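PDB 4RI6: Phi class glutathione transferase GSTF1 from Populus tremula x Populus tremuloides, which catalyses the conjugation of glutathione to electrophilic compounds, probably including the displacement of halide from organic halides, in the service of detoxification. Local coordinates for the glutathione site and the interface of chains A and B. Residues are numbered along the deposited sequence; one frame, centred on the assembly and turned at random. Chains: chain A/B, Phi class glutathione transferase GSTF1.

Contacts 1 and 2 lie about 24 Å apart, measured between the centres of their C-alpha atoms, yet they draw on the same parts of the protein. Helix 93-122 supplies B:Gln108 to contact 1 and, from the other chain, A:Trp102, A:Thr105 and A:Thr109 to contact 2. B:Pro52 and B:Phe53 run straight into the segment that in chain A is A:Gly54 to A:Val56, and B:Phe67 precedes the chain B copies of A:Glu68 and A:Ser69. Each key of contact 2 thus borders the glutathione site of its own chain, here the twin of contact 1, so pairing is likely to steady both active sites.

Contact 1: the glutathione site. Residues chain A 13-15, 37, 42-43, 54-57, 68-70; chain B 108. With GSH (glutathione), chain C.
Glutathione lies stretched across the G-site of chain A, partly occupied, with its thiol at the start of helix 14-25. A:Ser13, the catalytic serine of the Phi class, sets OG 3.2 Å from SG2; so small a hydroxyl can sit close to the sulfur and would be expected to stabilise a thiolate. The cysteinyl part is held as if by a neighbouring strand: A:Val56 N donates to the carbonyl O2 (2.7 Å). Ligand N2 donates almost straight to A:Val56 O (172° at H).

A:Gln55 runs alongside the peptide, with CG anti to its own carbonyl carbon (chi1 -59°) and the chain extended beyond it, long enough to span to the glycyl end. CB lies against O2, CG passes the glycyl carboxylate O31, and CD packs 3.6 Å from CD1 of the gamma-glutamyl amide. At the tip NE2 donates in its amide plane to O31 (3.3 Å), although it also crowds OE1 without bonding it. O32 receives a nearly straight, in-plane amide N-H from A:Gln42 NE2 (2.8 Å). A:Lys43 NZ, positioned by its hydrogen bond to A:Gly54 O, adds a salt bridge and weak hydrogen bond, and would probably balance the carboxylate charge.

At the gamma-glutamyl end, A:Glu68 grips the amino group N1 in a fork, using the syn lone pairs of OE1 (2.6 Å) and OE2: an acid for a probably charged amine. A:Ser69 OG donates to O11 (2.6 Å) and its backbone N to O12. Through water 3, B:Gln108 OE1 also reaches N1.

The site belongs to the thioredoxin-like N-terminal domain: cis A:Pro57 follows A:Val56, helix 69-79 begins under the gamma-glutamyl carboxylate, and helix 93-122 of chain B closes that end.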
ATOM      1  N   SER A  13     -15.848  -8.749   5.377  1.00 20.70           N
ATOM      2  CA  SER A  13     -14.904  -7.663   5.140  1.00 19.48           C
ATOM      3  C   SER A  13     -13.856  -8.056   4.100  1.00 18.27           C
ATOM      4  O   SER A  13     -13.273  -9.132   4.154  1.00 19.49           O
ATOM      5  CB  SER A  13     -14.196  -7.259   6.444  1.00 19.83           C
ATOM      6  OG  SER A  13     -12.884  -6.745   6.178  1.00 22.63           O
ATOM      7  N   THR A  14     -13.591  -7.159   3.171  1.00 17.09           N
ATOM      8  CA  THR A  14     -12.604  -7.441   2.128  1.00 16.96           C
ATOM      9  C   THR A  14     -11.215  -7.626   2.701  1.00 17.28           C
ATOM     10  O   THR A  14     -10.496  -8.530   2.294  1.00 17.54           O
ATOM     11  CB  THR A  14     -12.568  -6.327   1.089  1.00 17.57           C
ATOM     12  OG1 THR A  14     -12.434  -5.071   1.760  1.00 18.48           O
ATOM     13  CG2 THR A  14     -13.840  -6.322   0.269  1.00 18.09           C
ATOM     14  N   ALA A  15     -10.836  -6.760   3.642  1.00 17.10           N
ATOM     15  CA  ALA A  15      -9.514  -6.862   4.244  1.00 17.39           C
ATOM     16  C   ALA A  15      -9.364  -8.121   5.099  1.00 17.99           C
ATOM     17  O   ALA A  15      -8.314  -8.749   5.109  1.00 17.86           O
ATOM     18  CB  ALA A  15      -9.212  -5.613   5.063  1.00 18.11           C
ATOM     19  N   LEU A  37     -19.420  -4.980  12.276  1.00 28.28           N
ATOM     20  CA  LEU A  37     -19.179  -3.621  11.800  1.00 28.99           C
ATOM     21  C   LEU A  37     -20.455  -2.795  11.766  1.00 31.77           C
ATOM     22  O   LEU A  37     -20.420  -1.589  11.950  1.00 32.85           O
ATOM     23  CB  LEU A  37     -18.531  -3.648  10.404  1.00 28.11           C
ATOM     24  CG  LEU A  37     -17.230  -4.442  10.293  1.00 26.86           C
ATOM     25  CD1 LEU A  37     -16.693  -4.475   8.853  1.00 26.80           C
ATOM     26  CD2 LEU A  37     -16.184  -3.876  11.253  1.00 26.51           C
ATOM     27  N   GLN A  42     -15.968  -2.583  16.093  1.00 31.88           N
ATOM     28  CA  GLN A  42     -14.601  -2.199  15.755  1.00 31.23           C
ATOM     29  C   GLN A  42     -14.146  -0.902  16.438  1.00 30.81           C
ATOM     30  O   GLN A  42     -12.977  -0.527  16.322  1.00 30.32           O
ATOM     31  CB  GLN A  42     -14.447  -2.050  14.235  1.00 30.42           C
ATOM     32  CG  GLN A  42     -15.095  -0.807  13.607  1.00 30.53           C
ATOM     33  CD  GLN A  42     -16.560  -0.992  13.259  1.00 31.82           C
ATOM     34  OE1 GLN A  42     -17.289  -1.730  13.923  1.00 31.24           O
ATOM     35  NE2 GLN A  42     -16.996  -0.322  12.192  1.00 32.92           N
ATOM     36  N   LYS A  43     -15.056  -0.211  17.119  1.00 31.26           N
ATOM     37  CA  LYS A  43     -14.702   1.016  17.831  0.62 31.27           C
ATOM     38  C   LYS A  43     -14.748   0.819  19.346  1.00 32.90           C
ATOM     39  O   LYS A  43     -14.508   1.753  20.112  1.00 34.93           O
ATOM     40  CB  LYS A  43     -15.638   2.153  17.427  0.62 29.56           C
ATOM     41  CG  LYS A  43     -15.852   2.277  15.941  0.62 29.11           C
ATOM     42  CD  LYS A  43     -14.553   2.626  15.244  0.62 27.17           C
ATOM     43  CE  LYS A  43     -14.741   2.938  13.767  0.62 26.92           C
ATOM     44  NZ  LYS A  43     -13.427   3.156  13.110  0.62 26.55           N
ATOM     45  N   GLY A  54      -9.526   1.634  14.404  1.00 30.65           N
ATOM     46  CA  GLY A  54     -10.869   1.087  14.514  1.00 31.10           C
ATOM     47  C   GLY A  54     -11.319   0.408  13.238  1.00 31.18           C
ATOM     48  O   GLY A  54     -12.443   0.573  12.780  1.00 32.71           O
ATOM     49  N   GLN A  55     -10.413  -0.355  12.656  1.00 29.06           N
ATOM     50  CA  GLN A  55     -10.722  -1.124  11.457  1.00 27.42           C
ATOM     51  C   GLN A  55     -10.353  -2.561  11.664  1.00 25.87           C
ATOM     52  O   GLN A  55      -9.672  -2.893  12.619  1.00 25.85           O
ATOM     53  CB  GLN A  55      -9.985  -0.554  10.252  1.00 30.37           C
ATOM     54  CG  GLN A  55     -10.362   0.883  10.028  1.00 33.91           C
ATOM     55  CD  GLN A  55      -9.876   1.395   8.724  1.00 38.51           C
ATOM     56  OE1 GLN A  55      -8.700   1.720   8.577  1.00 40.35           O
ATOM     57  NE2 GLN A  55     -10.775   1.474   7.751  1.00 40.37           N
ATOM     58  N   VAL A  56     -10.840  -3.413  10.757  1.00 24.75           N
ATOM     59  CA  VAL A  56     -10.509  -4.829  10.760  1.00 23.20           C
ATOM     60  C   VAL A  56      -9.752  -5.153   9.482  1.00 21.21           C
ATOM     61  O   VAL A  56      -9.989  -4.542   8.474  1.00 20.91           O
ATOM     62  CB  VAL A  56     -11.777  -5.707  10.891  1.00 22.72           C
ATOM     63  CG1 VAL A  56     -12.423  -5.487  12.266  1.00 24.15           C
ATOM     64  CG2 VAL A  56     -12.781  -5.416   9.793  1.00 22.59           C
ATOM     65  N   PRO A  57      -8.867  -6.150   9.512  1.00 20.68           N
ATOM     66  CA  PRO A  57      -8.594  -7.077  10.601  1.00 21.93           C
ATOM     67  C   PRO A  57      -7.483  -6.655  11.536  1.00 22.84           C
ATOM     68  O   PRO A  57      -6.737  -5.719  11.264  1.00 23.05           O
ATOM     69  CB  PRO A  57      -8.171  -8.340   9.851  1.00 23.01           C
ATOM     70  CG  PRO A  57      -7.417  -7.811   8.722  1.00 22.51           C
ATOM     71  CD  PRO A  57      -8.174  -6.580   8.275  1.00 20.97           C
ATOM     72  N   GLU A  68      -3.303  -3.898   9.528  1.00 17.96           N
ATOM     73  CA  GLU A  68      -3.197  -3.709   8.068  1.00 16.21           C
ATOM     74  C   GLU A  68      -3.053  -5.055   7.368  1.00 16.30           C
ATOM     75  O   GLU A  68      -2.064  -5.752   7.504  1.00 17.92           O
ATOM     76  CB  GLU A  68      -2.059  -2.762   7.656  1.00 17.80           C
ATOM     77  CG  GLU A  68      -2.484  -1.306   7.737  1.00 19.57           C
ATOM     78  CD  GLU A  68      -3.537  -0.929   6.710  1.00 21.65           C
ATOM     79  OE1 GLU A  68      -3.810  -1.734   5.792  1.00 21.15           O
ATOM     80  OE2 GLU A  68      -4.089   0.187   6.812  1.00 24.73           O
ATOM     81  N   SER A  69      -4.079  -5.387   6.604  1.00 16.18           N
ATOM     82  CA  SER A  69      -4.158  -6.697   5.973  1.00 16.59           C
ATOM     83  C   SER A  69      -2.922  -7.109   5.186  1.00 16.96           C
ATOM     84  O   SER A  69      -2.476  -8.243   5.312  1.00 17.05           O
ATOM     85  CB  SER A  69      -5.401  -6.776   5.069  1.00 16.91           C
ATOM     86  OG  SER A  69      -5.391  -5.850   3.993  1.00 17.16           O
ATOM     87  N   ARG A  70      -2.344  -6.216   4.390  1.00 16.70           N
ATOM     88  CA  ARG A  70      -1.217  -6.622   3.571  1.00 15.69           C
ATOM     89  C   ARG A  70       0.041  -6.839   4.418  1.00 16.52           C
ATOM     90  O   ARG A  70       0.856  -7.682   4.078  1.00 16.97           O
ATOM     91  CB  ARG A  70      -0.972  -5.615   2.450  1.00 15.91           C
ATOM     92  CG  ARG A  70      -2.099  -5.582   1.446  1.00 16.03           C
ATOM     93  CD  ARG A  70      -2.028  -4.387   0.524  1.00 15.95           C
ATOM     94  NE  ARG A  70      -3.256  -4.248  -0.282  1.00 15.35           N
ATOM     95  CZ  ARG A  70      -4.378  -3.676   0.147  1.00 15.68           C
ATOM     96  NH1 ARG A  70      -4.466  -3.161   1.374  1.00 16.35           N
ATOM     97  NH2 ARG A  70      -5.419  -3.593  -0.660  1.00 16.15           N
TER
ATOM     98  N   GLN B 108      -2.276   3.241   3.063  1.00 15.57           N
ATOM     99  CA  GLN B 108      -3.722   3.126   3.065  1.00 16.20           C
ATOM    100  C   GLN B 108      -4.485   4.202   3.825  1.00 16.28           C
ATOM    101  O   GLN B 108      -5.687   4.400   3.570  1.00 17.29           O
ATOM    102  CB  GLN B 108      -4.108   1.757   3.638  1.00 16.51           C
ATOM    103  CG  GLN B 108      -3.550   0.615   2.825  1.00 15.98           C
ATOM    104  CD  GLN B 108      -4.052   0.610   1.382  1.00 18.17           C
ATOM    105  OE1 GLN B 108      -5.254   0.623   1.121  1.00 20.01           O
ATOM    106  NE2 GLN B 108      -3.118   0.636   0.441  1.00 18.14           N
TER
HETATM  107  N1  GSH C 500      -6.130  -0.726   5.072  0.58 23.00           N
HETATM  108  CA1 GSH C 500      -6.796  -1.602   6.020  0.58 29.21           C
HETATM  109  C1  GSH C 500      -6.412  -3.063   5.900  0.58 18.45           C
HETATM  110  O11 GSH C 500      -6.130  -3.445   4.781  0.58 14.60           O
HETATM  111  O12 GSH C 500      -6.353  -3.827   6.891  0.58 17.58           O
HETATM  112  CB1 GSH C 500      -8.249  -1.427   5.644  0.58 31.91           C
HETATM  113  CG1 GSH C 500      -9.098  -1.768   6.832  0.58 29.28           C
HETATM  114  CD1 GSH C 500     -10.524  -1.394   6.550  0.58 23.89           C
HETATM  115  OE1 GSH C 500     -10.852  -0.370   5.983  0.58 27.64           O
HETATM  116  N2  GSH C 500     -11.372  -2.285   7.014  0.58 25.99           N
HETATM  117  CA2 GSH C 500     -12.799  -2.215   6.951  0.58 52.92           C
HETATM  118  C2  GSH C 500     -13.281  -1.764   8.302  0.58 18.91           C
HETATM  119  O2  GSH C 500     -12.674  -2.135   9.280  0.58 22.81           O
HETATM  120  CB2 GSH C 500     -13.259  -3.629   6.571  0.58 21.30           C
HETATM  121  SG2 GSH C 500     -13.317  -3.884   4.784  0.58 28.96           S
HETATM  122  N3  GSH C 500     -14.368  -0.985   8.328  0.58 29.38           N
HETATM  123  CA3 GSH C 500     -14.992  -0.544   9.557  0.58 29.46           C
HETATM  124  C3  GSH C 500     -14.547   0.833   9.972  0.58 25.76           C
HETATM  125  O31 GSH C 500     -13.665   1.412   9.304  0.58 40.35           O
HETATM  126  O32 GSH C 500     -15.082   1.344  10.975  0.58 28.40           O
HETATM  127  O   HOH W   1      -6.155  -3.669   9.705  1.00 19.42           O
HETATM  128  O   HOH W   2      -7.199  -2.647   2.345  1.00 30.95           O
HETATM  129  O   HOH W   3      -7.329  -0.209   2.676  1.00 32.96           O

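Contact 2: the interface of chains A and B. Residues chain A 102, 105, 109, 143, 146-147; chain B 52-53, 67.
A hydrophobic key-and-lock joins the subunits of this dimer, as in many cytosolic glutathione transferases: the aromatic key, B:Phe53, projects from a loop of the N-terminal domain into a lock between helices 93-122 and 130-150 of chain A. No polar pair bridges the chains in this patch, so apolar packing carries it.

B:Phe53 points its ring tip first between the helices. On the helix 93-122 side, A:Thr105 meets it tip to tip, CG2 lying 3.5 Å from CZ. From helix 130-150, A:Ile146 crosses obliquely and lays its CG2 methyl under one face of the ring, at the rim, 3.8 Å from B:Phe53 CE1; a branched aliphatic chain suits a flat aromatic face. One turn on from A:Thr105, A:Thr109 brings CG2 to the opposite side of the ring plane from A:Ile146, just outside the rim and 3.9 Å from B:Phe53 CE1. Both threonines hold this methyl anti to the backbone N, showing the ring their carbon branch. A:Tyr147 closes the far end edge to edge, its CE1 4.0 Å from B:Phe53 CZ. An alanine in place of B:Phe53 would remove the ring and would probably lose this two-sided clamp.

Beside the key, B:Pro52 sets CB 4.0 Å from A:Ile146 CG2 and is likely to stiffen the base of the key; its CD covers a face of B:Phe67, helping to hold that ring. B:Phe67, its CG in the crowded position between backbone N and carbonyl carbon (chi1 59°), turns its ring edge onto a face of the A:Trp102 indole. The planes stand nearly perpendicular, at 86° for the six-membered ring, and B:Phe67 CZ comes 3.7 Å from A:Trp102 CZ2.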
ATOM      1  N   TRP A 102       3.252  -5.585  -7.832  1.00 16.04           N
ATOM      2  CA  TRP A 102       1.844  -5.763  -8.217  1.00 16.40           C
ATOM      3  C   TRP A 102       0.960  -5.760  -6.971  1.00 16.09           C
ATOM      4  O   TRP A 102      -0.203  -5.381  -7.041  1.00 15.64           O
ATOM      5  CB  TRP A 102       1.663  -7.040  -9.055  1.00 16.11           C
ATOM      6  CG  TRP A 102       2.318  -6.886 -10.380  1.00 16.94           C
ATOM      7  CD1 TRP A 102       3.538  -7.368 -10.757  1.00 18.05           C
ATOM      8  CD2 TRP A 102       1.821  -6.143 -11.495  1.00 16.94           C
ATOM      9  NE1 TRP A 102       3.822  -6.970 -12.031  1.00 18.20           N
ATOM     10  CE2 TRP A 102       2.790  -6.212 -12.505  1.00 18.04           C
ATOM     11  CE3 TRP A 102       0.645  -5.431 -11.736  1.00 17.19           C
ATOM     12  CZ2 TRP A 102       2.616  -5.611 -13.726  1.00 19.39           C
ATOM     13  CZ3 TRP A 102       0.485  -4.822 -12.938  1.00 19.04           C
ATOM     14  CH2 TRP A 102       1.451  -4.921 -13.926  1.00 19.24           C
ATOM     15  N   THR A 105       0.521  -2.189  -6.569  1.00 15.81           N
ATOM     16  CA  THR A 105      -0.464  -1.761  -7.550  1.00 14.91           C
ATOM     17  C   THR A 105      -1.884  -2.022  -7.041  1.00 15.44           C
ATOM     18  O   THR A 105      -2.762  -1.185  -7.225  1.00 15.29           O
ATOM     19  CB  THR A 105      -0.179  -2.438  -8.915  1.00 15.46           C
ATOM     20  OG1 THR A 105       1.082  -1.944  -9.384  1.00 15.68           O
ATOM     21  CG2 THR A 105      -1.245  -2.113  -9.948  1.00 15.85           C
ATOM     22  N   THR A 109      -3.421   1.561  -6.699  1.00 16.03           N
ATOM     23  CA  THR A 109      -3.994   1.837  -8.023  1.00 16.54           C
ATOM     24  C   THR A 109      -5.368   1.165  -8.250  1.00 16.34           C
ATOM     25  O   THR A 109      -6.349   1.830  -8.561  1.00 16.81           O
ATOM     26  CB  THR A 109      -2.963   1.415  -9.097  1.00 17.19           C
ATOM     27  OG1 THR A 109      -1.762   2.159  -8.858  1.00 17.96           O
ATOM     28  CG2 THR A 109      -3.487   1.684 -10.508  1.00 19.05           C
ATOM     29  N   VAL A 143      -7.336   1.101 -15.193  1.00 16.61           N
ATOM     30  CA  VAL A 143      -6.445   0.128 -14.587  1.00 16.31           C
ATOM     31  C   VAL A 143      -6.557  -1.229 -15.286  1.00 16.67           C
ATOM     32  O   VAL A 143      -5.556  -1.877 -15.594  1.00 16.46           O
ATOM     33  CB  VAL A 143      -6.761  -0.035 -13.087  1.00 17.45           C
ATOM     34  CG1 VAL A 143      -5.923  -1.102 -12.465  1.00 16.42           C
ATOM     35  CG2 VAL A 143      -6.538   1.281 -12.355  1.00 18.16           C
ATOM     36  N   ILE A 146      -4.814  -1.760 -18.549  1.00 15.95           N
ATOM     37  CA  ILE A 146      -3.404  -2.052 -18.371  1.00 16.54           C
ATOM     38  C   ILE A 146      -3.206  -3.512 -17.980  1.00 16.48           C
ATOM     39  O   ILE A 146      -2.320  -4.193 -18.511  1.00 18.09           O
ATOM     40  CB  ILE A 146      -2.777  -1.120 -17.333  1.00 17.75           C
ATOM     41  CG1 ILE A 146      -2.859   0.307 -17.852  1.00 18.76           C
ATOM     42  CG2 ILE A 146      -1.340  -1.536 -17.044  1.00 18.05           C
ATOM     43  CD1 ILE A 146      -2.563   1.343 -16.853  1.00 22.19           C
ATOM     44  N   TYR A 147      -4.065  -4.018 -17.100  1.00 15.62           N
ATOM     45  CA  TYR A 147      -4.012  -5.427 -16.739  1.00 16.07           C
ATOM     46  C   TYR A 147      -4.285  -6.304 -17.946  1.00 17.03           C
ATOM     47  O   TYR A 147      -3.695  -7.354 -18.081  1.00 17.28           O
ATOM     48  CB  TYR A 147      -5.020  -5.769 -15.645  1.00 16.19           C
ATOM     49  CG  TYR A 147      -4.718  -5.286 -14.243  1.00 16.26           C
ATOM     50  CD1 TYR A 147      -3.748  -4.322 -13.985  1.00 17.35           C
ATOM     51  CD2 TYR A 147      -5.408  -5.826 -13.164  1.00 16.50           C
ATOM     52  CE1 TYR A 147      -3.507  -3.903 -12.681  1.00 16.54           C
ATOM     53  CE2 TYR A 147      -5.165  -5.419 -11.887  1.00 16.47           C
ATOM     54  CZ  TYR A 147      -4.214  -4.461 -11.651  1.00 16.82           C
ATOM     55  OH  TYR A 147      -3.994  -4.076 -10.353  1.00 17.57           O
TER
ATOM     56  N   PRO B  52       4.089   0.836 -16.580  1.00 24.48           N
ATOM     57  CA  PRO B  52       2.953   0.712 -17.504  1.00 24.93           C
ATOM     58  C   PRO B  52       1.786   1.633 -17.170  1.00 24.21           C
ATOM     59  O   PRO B  52       0.880   1.774 -17.989  1.00 25.33           O
ATOM     60  CB  PRO B  52       2.553  -0.763 -17.369  1.00 25.74           C
ATOM     61  CG  PRO B  52       3.027  -1.163 -16.014  1.00 25.81           C
ATOM     62  CD  PRO B  52       4.227  -0.330 -15.692  1.00 24.63           C
ATOM     63  N   PHE B  53       1.820   2.256 -15.993  1.00 23.12           N
ATOM     64  CA  PHE B  53       0.779   3.194 -15.586  1.00 23.10           C
ATOM     65  C   PHE B  53       1.176   4.619 -15.933  1.00 23.69           C
ATOM     66  O   PHE B  53       0.419   5.552 -15.691  1.00 24.46           O
ATOM     67  CB  PHE B  53       0.488   3.047 -14.083  1.00 22.17           C
ATOM     68  CG  PHE B  53      -0.032   1.691 -13.738  1.00 22.35           C
ATOM     69  CD1 PHE B  53      -1.361   1.390 -13.953  1.00 23.87           C
ATOM     70  CD2 PHE B  53       0.811   0.695 -13.278  1.00 23.07           C
ATOM     71  CE1 PHE B  53      -1.849   0.134 -13.699  1.00 24.54           C
ATOM     72  CE2 PHE B  53       0.311  -0.576 -13.012  1.00 23.81           C
ATOM     73  CZ  PHE B  53      -1.014  -0.841 -13.223  1.00 24.52           C
ATOM     74  N   PHE B  67       8.537  -1.156 -10.440  1.00 16.04           N
ATOM     75  CA  PHE B  67       7.808   0.083 -10.207  1.00 16.61           C
ATOM     76  C   PHE B  67       7.076  -0.003  -8.865  1.00 15.83           C
ATOM     77  O   PHE B  67       7.156  -1.009  -8.184  1.00 16.38           O
ATOM     78  CB  PHE B  67       6.852   0.405 -11.368  1.00 17.58           C
ATOM     79  CG  PHE B  67       5.824  -0.631 -11.637  1.00 18.71           C
ATOM     80  CD1 PHE B  67       4.582  -0.568 -11.048  1.00 21.11           C
ATOM     81  CD2 PHE B  67       6.073  -1.644 -12.549  1.00 20.62           C
ATOM     82  CE1 PHE B  67       3.625  -1.511 -11.332  1.00 22.86           C
ATOM     83  CE2 PHE B  67       5.106  -2.592 -12.823  1.00 21.72           C
ATOM     84  CZ  PHE B  67       3.900  -2.520 -12.201  1.00 23.01           C
TER